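Local atomic coordinates of yeast Cdc13 OB4 (Candida glabrata, PDB entry 3RMH), a protein that probably binds DNA as part of the telomere protein Cdc13, of which this C-terminal piece is the fourth OB-fold domain and forms a dimer. Residues V10-N15 / I29-V34; Y35-E40 / K50-L55; R101-Q106 / P119-I124. The protein carries 2 engineered substitutions. All blocks are in the same frame, centred on the assembly; numbering follows the deposited sequence.

How the contacts relate
The three contacts follow one another along the chain and all reach one curled mixed sheet of the OB fold, contact 3 at the point where it passes into a loop. Contacts 1 and 2, about 15 Å apart between centres, use successive parts of the long strand 28-42: its first half takes the edge strand 9-11, its second half pairs with strand 46-52. Contact 3 lies about 10 Å from contact 1 and 14 Å from contact 2, on strand 99-108, which is tied to strand 28-42 by antiparallel backbone bonds such as Tyr30 with Val104. Strand 28-42 thus carries contacts 1 and 2 and borders contact 3; contact 2 also reaches the second subunit.

Contact 1 of 3, residues V10-N15 / I29-V34; sequences VVEDHN and IYVLNV
Val10 and Val11 run parallel to Ile29 and Tyr30 as a short edge ladder, the touching parts of the two segments diverging by 38° end to end. Val11 supplies both backbone bonds: its N donates to Ile29 O over 2.7 Å, almost straight, and its O accepts from Val31 N at 3.0 Å. Val10 CA and Tyr30 CA add CA-H...O contacts to Ile29 O and Val11 O. Beyond Val11 the first segment leaves the sheet and passes along the side chains of Tyr30 and Leu32 toward helix 16-19, whose N-cap is Asn15. Strand 9-11, this helix and strand 28-42 form a beta-alpha-beta unit, by which the N-terminal arm adds a parallel strand to the edge of the OB-fold sheet.

On the face of Val11 and Tyr30, Val11 CG2 lies 3.4 Å from Tyr30 CD2, approaching the ring obliquely; chi1 of -59° puts CG1 anti to the carbonyl carbon, and CG2, the other branch, then falls between the backbone N and the carbonyl carbon. Asp13 O comes to the edge of the same ring, in its plane, while the phenol OH is hydrogen-bonded to Thr26 and the ring also meets that of Trp117. On the face of Val10 and Ile29, Val10 CG1 touches Val31 CG2 at 3.6 Å. Glu12 bends at chi2, and its OE2 lies 3.7 Å from Val31 CB, a carboxylate against an aliphatic side chain. Farther on, His14 CB rests on Leu32 CD2 at 3.5 Å. The imidazole leads away from segment 29-34: ND1 donates to Glu12 O at 2.8 Å with an angle of 174°, and the acceptor lies in the ring plane, a bond that fixes the ring's rotation and spans the turn.

Contact 2 of 3, residues Y35-E40 / K50-L55; sequences YIIDVE and KVVNEL
Tyr35 and Val52 form an antiparallel hydrogen-bonded pair, Ile36 and Val51 a non-hydrogen-bonded one, and Asp38 and Lys50 a second hydrogen-bonded one; the register slips by one between Ile36 and Asp38, a beta bulge, the axes of 35-40 and 50-52 lie 144° apart, and four backbone bonds hold the hairpin, among them Ile37 N to Lys50 O and Lys50 N to Asp38 O, each 2.9 Å.

The Tyr35 ring is met on one face by Leu55, which crosses it at about a right angle: CG lies 3.9 Å from the ring centroid and 16° off the normal, a CH-pi contact. At the ring's edge, Asn53 O stands 3.5 Å from CD2. In the bulge, Ile37 has CG1 between its backbone N and carbonyl carbon (chi1 55°), with CG1 against the Lys50 carbonyl. Its CD1 presses on Val52 CG1 at 3.4 Å, closer than carbons normally pack, and its CG2 meets Leu55 CD2 at 3.7 Å as the two side chains run antiparallel past one another. Ile37 also packs on Ile114 of the second subunit. On the face of Ile36 and Val51, Ile36 CG1 reaches Val51 CG1 at 4.0 Å.

Lys50 runs alongside Asp38, its NZ 4.0 Å from Asp38 OD2 and 4.5 Å from Glu40 OE1, both beyond salt-bridge range; Glu40 forms a salt bridge with Arg48 of the second subunit. Ile37 and Glu40 thus give that subunit one apolar and one charged contact, and the ammonium of Lys50, near both Asp38 and Glu40, probably offsets part of their negative charge.

Contact 3 of 3, residues R101-Q106 / P119-I124; sequences RLRVFQ and PIECTI
The Arg103 chain bends about CG-CD (chi3 -68°), which turns NE, and its guanidinium comes to lie across Ile120, whose CG1 stands anti to its own carbonyl carbon, where it reaches Phe105. The side chains of Arg103 and Ile120 cross at about a right angle, with Ile120 CB over one face of the guanidinium, toward its rim, and CG2 3.9 Å from NH2. Glu121 approaches the guanidinium edge instead. Its OE1 forms a salt bridge with Arg103 NH2 at 2.9 Å, but the hydrogen bond within it is weak, bent to 120°, and the carboxylate and guanidinium planes stand 68° apart; charge attraction probably contributes more here than directional bonding.

Phe105 crosses Ile120 at about a right angle too, CD2 touching Ile120 CG1 at 3.5 Å, while Pro119 O lies near the ring plane at its edge. Ile120 is therefore held between an aromatic ring and a cationic group, and it also touches Ile29 and Ile5. Farther along, Leu102 CD2 touches Cys122 SG at 4.0 Å.

Ile120 N donates to Arg103 O at 2.8 Å, and Pro119 CA makes a CA-H...O contact with the same oxygen. The return bond of the Arg103-Ile120 pair is replaced by a water, which accepts from Arg103 N and donates to Ile120 O, 3.0 Å each. Val104 and Pro119 form the last antiparallel, non-hydrogen-bonded pair of strands 99-108 and 115-119, at the point where the OB-fold sheet gives way to the loop leading to Thr123, N-cap of the C-terminal helix 124-134.

Contact 1 of 3, residues V10-N15 / I29-V34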
loop_
_atom_site.group_PDB
_atom_site.type_symbol
_atom_site.label_atom_id
_atom_site.label_comp_id
_atom_site.label_asym_id
_atom_site.label_seq_id
_atom_site.Cartn_x
_atom_site.Cartn_y
_atom_site.Cartn_z
ATOM N N VAL B 10 15.378 3.531 19.716
ATOM C CA VAL B 10 14.127 4.240 19.521
ATOM C C VAL B 10 14.420 5.668 19.096
ATOM O O VAL B 10 15.155 6.385 19.781
ATOM C CB VAL B 10 13.319 4.263 20.824
ATOM C CG1 VAL B 10 12.010 5.013 20.618
ATOM C CG2 VAL B 10 13.070 2.839 21.299
ATOM N N VAL B 11 13.853 6.083 17.971
ATOM C CA VAL B 11 14.124 7.417 17.456
ATOM C C VAL B 11 12.830 8.171 17.213
ATOM O O VAL B 11 11.763 7.562 17.111
ATOM C CB VAL B 11 14.966 7.375 16.161
ATOM C CG1 VAL B 11 16.290 6.678 16.422
ATOM C CG2 VAL B 11 14.199 6.689 15.031
ATOM N N GLU B 12 12.932 9.495 17.126
ATOM C CA GLU B 12 11.764 10.361 16.971
ATOM C C GLU B 12 11.581 10.866 15.542
ATOM O O GLU B 12 10.671 11.653 15.274
ATOM C CB GLU B 12 11.849 11.546 17.933
ATOM C CG GLU B 12 12.149 11.159 19.372
ATOM C CD GLU B 12 10.930 11.246 20.271
ATOM O OE1 GLU B 12 11.009 11.937 21.310
ATOM O OE2 GLU B 12 9.898 10.624 19.941
ATOM N N ASP B 13 12.444 10.419 14.629
ATOM C CA ASP B 13 12.257 10.686 13.203
ATOM C C ASP B 13 10.851 10.262 12.794
ATOM O O ASP B 13 10.368 9.205 13.215
ATOM C CB ASP B 13 13.285 9.924 12.365
ATOM C CG ASP B 13 14.704 10.361 12.647
ATOM O OD1 ASP B 13 15.237 11.186 11.875
ATOM O OD2 ASP B 13 15.290 9.879 13.640
ATOM N N HIS B 14 10.190 11.072 11.975
ATOM C CA HIS B 14 8.801 10.782 11.641
ATOM C C HIS B 14 8.361 11.216 10.243
ATOM O O HIS B 14 7.191 11.068 9.892
ATOM C CB HIS B 14 7.866 11.393 12.687
ATOM C CG HIS B 14 8.074 12.866 12.896
ATOM N ND1 HIS B 14 9.014 13.364 13.767
ATOM C CD2 HIS B 14 7.456 13.934 12.351
ATOM C CE1 HIS B 14 8.974 14.686 13.750
ATOM N NE2 HIS B 14 8.030 15.058 12.895
ATOM N N ASN B 15 9.270 11.755 9.439
ATOM C CA ASN B 15 8.873 12.102 8.091
ATOM C C ASN B 15 8.520 10.810 7.363
ATOM O O ASN B 15 9.397 10.030 7.014
ATOM C CB ASN B 15 9.977 12.869 7.367
ATOM C CG ASN B 15 9.537 13.374 6.004
ATOM O OD1 ASN B 15 8.821 12.688 5.277
ATOM N ND2 ASN B 15 9.962 14.583 5.654
ATOM N N ILE B 29 13.362 1.911 15.859
ATOM C CA ILE B 29 11.936 1.987 16.100
ATOM C C ILE B 29 11.612 3.460 16.041
ATOM O O ILE B 29 12.265 4.271 16.707
ATOM C CB ILE B 29 11.586 1.424 17.484
ATOM C CG1 ILE B 29 11.841 -0.084 17.496
ATOM C CG2 ILE B 29 10.122 1.709 17.831
ATOM C CD1 ILE B 29 11.982 -0.655 18.905
ATOM N N TYR B 30 10.625 3.801 15.219
ATOM C CA TYR B 30 10.278 5.188 14.974
ATOM C C TYR B 30 8.987 5.498 15.693
ATOM O O TYR B 30 7.980 4.805 15.514
ATOM C CB TYR B 30 10.103 5.420 13.477
ATOM C CG TYR B 30 11.347 5.053 12.707
ATOM C CD1 TYR B 30 11.604 3.732 12.359
ATOM C CD2 TYR B 30 12.275 6.021 12.348
ATOM C CE1 TYR B 30 12.751 3.383 11.665
ATOM C CE2 TYR B 30 13.425 5.678 11.641
ATOM C CZ TYR B 30 13.652 4.358 11.312
ATOM O OH TYR B 30 14.788 4.013 10.615
ATOM N N VAL B 31 9.019 6.542 16.507
ATOM C CA VAL B 31 7.836 6.940 17.234
ATOM C C VAL B 31 7.090 7.931 16.360
ATOM O O VAL B 31 7.640 8.952 15.955
ATOM C CB VAL B 31 8.206 7.572 18.579
ATOM C CG1 VAL B 31 6.941 7.976 19.344
ATOM C CG2 VAL B 31 9.062 6.604 19.399
ATOM N N LEU B 32 5.832 7.627 16.067
ATOM C CA LEU B 32 5.040 8.480 15.207
ATOM C C LEU B 32 3.801 8.964 15.937
ATOM O O LEU B 32 3.159 8.190 16.639
ATOM C CB LEU B 32 4.573 7.691 13.987
ATOM C CG LEU B 32 5.662 7.029 13.152
ATOM C CD1 LEU B 32 5.016 6.251 12.032
ATOM C CD2 LEU B 32 6.614 8.091 12.616
ATOM N N ASN B 33 3.490 10.246 15.784
ATOM C CA ASN B 33 2.185 10.773 16.168
ATOM C C ASN B 33 1.460 11.173 14.900
ATOM O O ASN B 33 1.769 12.203 14.297
ATOM C CB ASN B 33 2.333 11.960 17.137
ATOM C CG ASN B 33 2.831 11.526 18.495
ATOM O OD1 ASN B 33 2.070 10.987 19.303
ATOM N ND2 ASN B 33 4.119 11.736 18.752
ATOM N N VAL B 34 0.516 10.338 14.472
ATOM C CA VAL B 34 0.008 10.438 13.117
ATOM C C VAL B 34 -1.482 10.216 13.050
ATOM O O VAL B 34 -2.066 9.663 13.979
ATOM C CB VAL B 34 0.726 9.426 12.195
ATOM C CG1 VAL B 34 2.149 9.879 11.958
ATOM C CG2 VAL B 34 0.712 8.028 12.820
#

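Contact 2 of 3, residues Y35-E40 / K50-L55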
loop_
_atom_site.group_PDB
_atom_site.type_symbol
_atom_site.label_atom_id
_atom_site.label_comp_id
_atom_site.label_asym_id
_atom_site.label_seq_id
_atom_site.Cartn_x
_atom_site.Cartn_y
_atom_site.Cartn_z
ATOM N N TYR B 35 -2.090 10.651 11.949
ATOM C CA TYR B 35 -3.523 10.460 11.735
ATOM C C TYR B 35 -3.787 9.137 11.079
ATOM O O TYR B 35 -3.184 8.836 10.054
ATOM C CB TYR B 35 -4.078 11.547 10.828
ATOM C CG TYR B 35 -4.068 12.903 11.472
ATOM C CD1 TYR B 35 -5.150 13.334 12.225
ATOM C CD2 TYR B 35 -2.978 13.744 11.343
ATOM C CE1 TYR B 35 -5.153 14.580 12.827
ATOM C CE2 TYR B 35 -2.968 14.995 11.949
ATOM C CZ TYR B 35 -4.061 15.404 12.683
ATOM O OH TYR B 35 -4.057 16.646 13.282
ATOM N N ILE B 36 -4.702 8.358 11.641
ATOM C CA ILE B 36 -5.144 7.127 10.969
ATOM C C ILE B 36 -6.218 7.513 9.974
ATOM O O ILE B 36 -7.244 8.062 10.360
ATOM C CB ILE B 36 -5.726 6.123 11.987
ATOM C CG1 ILE B 36 -4.620 5.644 12.940
ATOM C CG2 ILE B 36 -6.426 4.977 11.253
ATOM C CD1 ILE B 36 -5.078 4.761 14.072
ATOM N N ILE B 37 -6.006 7.241 8.691
ATOM C CA ILE B 37 -7.002 7.653 7.698
ATOM C C ILE B 37 -7.746 6.511 7.021
ATOM O O ILE B 37 -8.742 6.733 6.356
ATOM C CB ILE B 37 -6.391 8.538 6.617
ATOM C CG1 ILE B 37 -5.204 7.818 5.966
ATOM C CG2 ILE B 37 -5.986 9.878 7.220
ATOM C CD1 ILE B 37 -4.669 8.526 4.756
ATOM N N ASP B 38 -7.260 5.287 7.162
ATOM C CA ASP B 38 -7.970 4.161 6.572
ATOM C C ASP B 38 -7.564 2.918 7.317
ATOM O O ASP B 38 -6.420 2.789 7.751
ATOM C CB ASP B 38 -7.624 4.025 5.077
ATOM C CG ASP B 38 -8.680 3.261 4.290
ATOM O OD1 ASP B 38 -9.770 2.997 4.834
ATOM O OD2 ASP B 38 -8.427 2.937 3.112
ATOM N N VAL B 39 -8.510 2.008 7.487
ATOM C CA VAL B 39 -8.196 0.708 8.035
ATOM C C VAL B 39 -8.845 -0.345 7.155
ATOM O O VAL B 39 -9.987 -0.203 6.733
ATOM C CB VAL B 39 -8.685 0.550 9.489
ATOM C CG1 VAL B 39 -8.364 -0.840 9.991
ATOM C CG2 VAL B 39 -8.045 1.600 10.402
ATOM N N GLU B 40 -8.103 -1.402 6.867
ATOM C CA GLU B 40 -8.643 -2.488 6.083
ATOM C C GLU B 40 -8.414 -3.776 6.842
ATOM O O GLU B 40 -7.353 -3.975 7.432
ATOM C CB GLU B 40 -7.974 -2.529 4.712
ATOM C CG GLU B 40 -8.402 -3.696 3.863
ATOM C CD GLU B 40 -8.165 -3.444 2.388
ATOM O OE1 GLU B 40 -7.389 -2.520 2.060
ATOM O OE2 GLU B 40 -8.769 -4.162 1.564
ATOM N N LYS B 50 -3.538 2.767 7.411
ATOM C CA LYS B 50 -2.827 3.824 6.694
ATOM C C LYS B 50 -2.765 5.090 7.546
ATOM O O LYS B 50 -3.781 5.534 8.068
ATOM C CB LYS B 50 -3.505 4.133 5.349
ATOM C CG LYS B 50 -3.413 2.971 4.325
ATOM C CD LYS B 50 -3.868 3.400 2.931
ATOM C CE LYS B 50 -3.813 2.240 1.927
ATOM N NZ LYS B 50 -4.901 1.241 2.158
ATOM N N VAL B 51 -1.571 5.658 7.675
ATOM C CA VAL B 51 -1.374 6.858 8.491
ATOM C C VAL B 51 -0.620 7.940 7.730
ATOM O O VAL B 51 0.183 7.643 6.838
ATOM C CB VAL B 51 -0.612 6.540 9.811
ATOM C CG1 VAL B 51 -1.330 5.458 10.612
ATOM C CG2 VAL B 51 0.838 6.106 9.521
ATOM N N VAL B 52 -0.897 9.188 8.099
ATOM C CA VAL B 52 -0.283 10.384 7.518
ATOM C C VAL B 52 0.114 11.364 8.626
ATOM O O VAL B 52 -0.461 11.336 9.711
ATOM C CB VAL B 52 -1.245 11.096 6.545
ATOM C CG1 VAL B 52 -1.700 10.126 5.466
ATOM C CG2 VAL B 52 -2.459 11.683 7.301
ATOM N N ASN B 53 1.092 12.226 8.358
ATOM C CA ASN B 53 1.517 13.208 9.346
ATOM C C ASN B 53 0.485 14.340 9.509
ATOM O O ASN B 53 0.263 14.827 10.615
ATOM C CB ASN B 53 2.913 13.770 9.015
ATOM C CG ASN B 53 4.036 12.729 9.166
ATOM O OD1 ASN B 53 4.740 12.417 8.203
ATOM N ND2 ASN B 53 4.217 12.211 10.376
ATOM N N GLU B 54 -0.143 14.748 8.407
ATOM C CA GLU B 54 -1.153 15.818 8.430
ATOM C C GLU B 54 -2.344 15.473 7.538
ATOM O O GLU B 54 -2.178 14.883 6.474
ATOM C CB GLU B 54 -0.536 17.128 7.944
ATOM C CG GLU B 54 0.583 17.650 8.812
ATOM C CD GLU B 54 0.086 18.189 10.141
ATOM O OE1 GLU B 54 -1.074 18.663 10.196
ATOM O OE2 GLU B 54 0.854 18.134 11.128
ATOM N N LEU B 55 -3.547 15.838 7.961
ATOM C CA LEU B 55 -4.695 15.679 7.085
ATOM C C LEU B 55 -4.562 16.699 5.957
ATOM O O LEU B 55 -4.063 17.796 6.172
ATOM C CB LEU B 55 -5.998 15.858 7.860
ATOM C CG LEU B 55 -6.210 14.813 8.959
ATOM C CD1 LEU B 55 -7.400 15.174 9.842
ATOM C CD2 LEU B 55 -6.385 13.429 8.336
#

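Contact 3 of 3, residues R101-Q106 / P119-I124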
loop_
_atom_site.group_PDB
_atom_site.type_symbol
_atom_site.label_atom_id
_atom_site.label_comp_id
_atom_site.label_asym_id
_atom_site.label_seq_id
_atom_site.Cartn_x
_atom_site.Cartn_y
_atom_site.Cartn_z
ATOM N N ARG B 101 -0.521 7.699 18.737
ATOM C CA ARG B 101 0.919 7.498 18.785
ATOM C C ARG B 101 1.200 6.035 18.538
ATOM O O ARG B 101 0.638 5.168 19.213
ATOM C CB ARG B 101 1.471 7.917 20.145
ATOM C CG ARG B 101 2.984 7.706 20.296
ATOM C CD ARG B 101 3.484 8.361 21.582
ATOM N NE ARG B 101 4.869 8.014 21.901
ATOM C CZ ARG B 101 5.253 6.851 22.421
ATOM N NH1 ARG B 101 4.359 5.903 22.674
ATOM N NH2 ARG B 101 6.534 6.632 22.687
ATOM N N LEU B 102 2.060 5.763 17.554
ATOM C CA LEU B 102 2.436 4.404 17.205
ATOM C C LEU B 102 3.953 4.315 17.257
ATOM O O LEU B 102 4.650 5.313 17.061
ATOM C CB LEU B 102 2.003 4.081 15.780
ATOM C CG LEU B 102 0.511 4.146 15.476
ATOM C CD1 LEU B 102 0.295 4.005 13.983
ATOM C CD2 LEU B 102 -0.199 3.055 16.239
ATOM N N ARG B 103 4.453 3.119 17.511
ATOM C CA ARG B 103 5.878 2.881 17.449
ATOM C C ARG B 103 6.043 1.795 16.407
ATOM O O ARG B 103 5.507 0.699 16.574
ATOM C CB ARG B 103 6.404 2.410 18.803
ATOM C CG ARG B 103 6.387 3.503 19.864
ATOM C CD ARG B 103 7.073 3.053 21.162
ATOM N NE ARG B 103 6.327 2.002 21.850
ATOM C CZ ARG B 103 6.828 0.812 22.175
ATOM N NH1 ARG B 103 8.086 0.511 21.879
ATOM N NH2 ARG B 103 6.070 -0.078 22.799
ATOM N N VAL B 104 6.757 2.100 15.326
ATOM C CA VAL B 104 6.808 1.184 14.191
ATOM C C VAL B 104 8.246 0.781 13.829
ATOM O O VAL B 104 9.197 1.475 14.174
ATOM C CB VAL B 104 6.084 1.759 12.946
ATOM C CG1 VAL B 104 4.623 2.103 13.285
ATOM C CG2 VAL B 104 6.797 2.997 12.414
ATOM N N PHE B 105 8.376 -0.348 13.136
ATOM C CA PHE B 105 9.665 -0.828 12.662
ATOM C C PHE B 105 9.477 -1.542 11.321
ATOM O O PHE B 105 8.354 -1.913 10.958
ATOM C CB PHE B 105 10.328 -1.749 13.709
ATOM C CG PHE B 105 9.666 -3.094 13.839
ATOM C CD1 PHE B 105 10.269 -4.233 13.316
ATOM C CD2 PHE B 105 8.432 -3.216 14.444
ATOM C CE1 PHE B 105 9.650 -5.468 13.421
ATOM C CE2 PHE B 105 7.807 -4.447 14.542
ATOM C CZ PHE B 105 8.412 -5.568 14.042
ATOM N N GLN B 106 10.567 -1.712 10.581
ATOM C CA GLN B 106 10.536 -2.436 9.306
ATOM C C GLN B 106 10.570 -3.932 9.524
ATOM O O GLN B 106 11.534 -4.480 10.081
ATOM C CB GLN B 106 11.720 -2.071 8.415
ATOM C CG GLN B 106 11.745 -0.650 7.912
ATOM C CD GLN B 106 13.149 -0.192 7.610
ATOM O OE1 GLN B 106 14.022 -0.250 8.470
ATOM N NE2 GLN B 106 13.379 0.258 6.387
ATOM N N PRO B 119 3.646 -2.262 13.747
ATOM C CA PRO B 119 3.676 -1.575 15.038
ATOM C C PRO B 119 4.075 -2.478 16.202
ATOM O O PRO B 119 3.906 -3.696 16.143
ATOM C CB PRO B 119 2.225 -1.116 15.207
ATOM C CG PRO B 119 1.427 -2.211 14.558
ATOM C CD PRO B 119 2.294 -2.746 13.409
ATOM N N ILE B 120 4.574 -1.872 17.272
ATOM C CA ILE B 120 5.040 -2.623 18.429
ATOM C C ILE B 120 4.130 -2.435 19.629
ATOM O O ILE B 120 3.837 -1.308 19.994
ATOM C CB ILE B 120 6.436 -2.142 18.845
ATOM C CG1 ILE B 120 7.424 -2.377 17.705
ATOM C CG2 ILE B 120 6.880 -2.841 20.130
ATOM C CD1 ILE B 120 8.657 -1.514 17.788
ATOM N N GLU B 121 3.716 -3.536 20.254
ATOM C CA GLU B 121 2.919 -3.483 21.476
ATOM C C GLU B 121 1.687 -2.604 21.267
ATOM O O GLU B 121 1.263 -1.870 22.152
ATOM C CB GLU B 121 3.748 -2.963 22.653
ATOM C CG GLU B 121 4.791 -3.944 23.172
ATOM C CD GLU B 121 5.760 -3.308 24.155
ATOM O OE1 GLU B 121 5.482 -2.183 24.629
ATOM O OE2 GLU B 121 6.803 -3.931 24.451
ATOM N N CYS B 122 1.127 -2.681 20.071
ATOM C CA CYS B 122 -0.057 -1.905 19.736
ATOM C C CYS B 122 -1.284 -2.758 20.040
ATOM O O CYS B 122 -1.358 -3.911 19.614
ATOM C CB CYS B 122 -0.009 -1.531 18.255
ATOM S SG CYS B 122 -1.368 -0.508 17.692
ATOM N N THR B 123 -2.235 -2.214 20.798
ATOM C CA THR B 123 -3.469 -2.936 21.087
ATOM C C THR B 123 -4.655 -2.001 20.936
ATOM O O THR B 123 -4.504 -0.778 21.031
ATOM C CB THR B 123 -3.495 -3.558 22.508
ATOM O OG1 THR B 123 -3.592 -2.520 23.498
ATOM C CG2 THR B 123 -2.260 -4.426 22.769
ATOM N N ILE B 124 -5.837 -2.559 20.696
ATOM C CA ILE B 124 -7.035 -1.700 20.570
ATOM C C ILE B 124 -7.367 -1.010 21.898
ATOM O O ILE B 124 -7.811 0.147 21.919
ATOM C CB ILE B 124 -8.262 -2.473 20.024
ATOM C CG1 ILE B 124 -9.444 -1.522 19.779
ATOM C CG2 ILE B 124 -8.673 -3.602 20.978
ATOM C CD1 ILE B 124 -9.225 -0.552 18.621
HETATM O O HOH W 1 2.591 0.953 18.465
#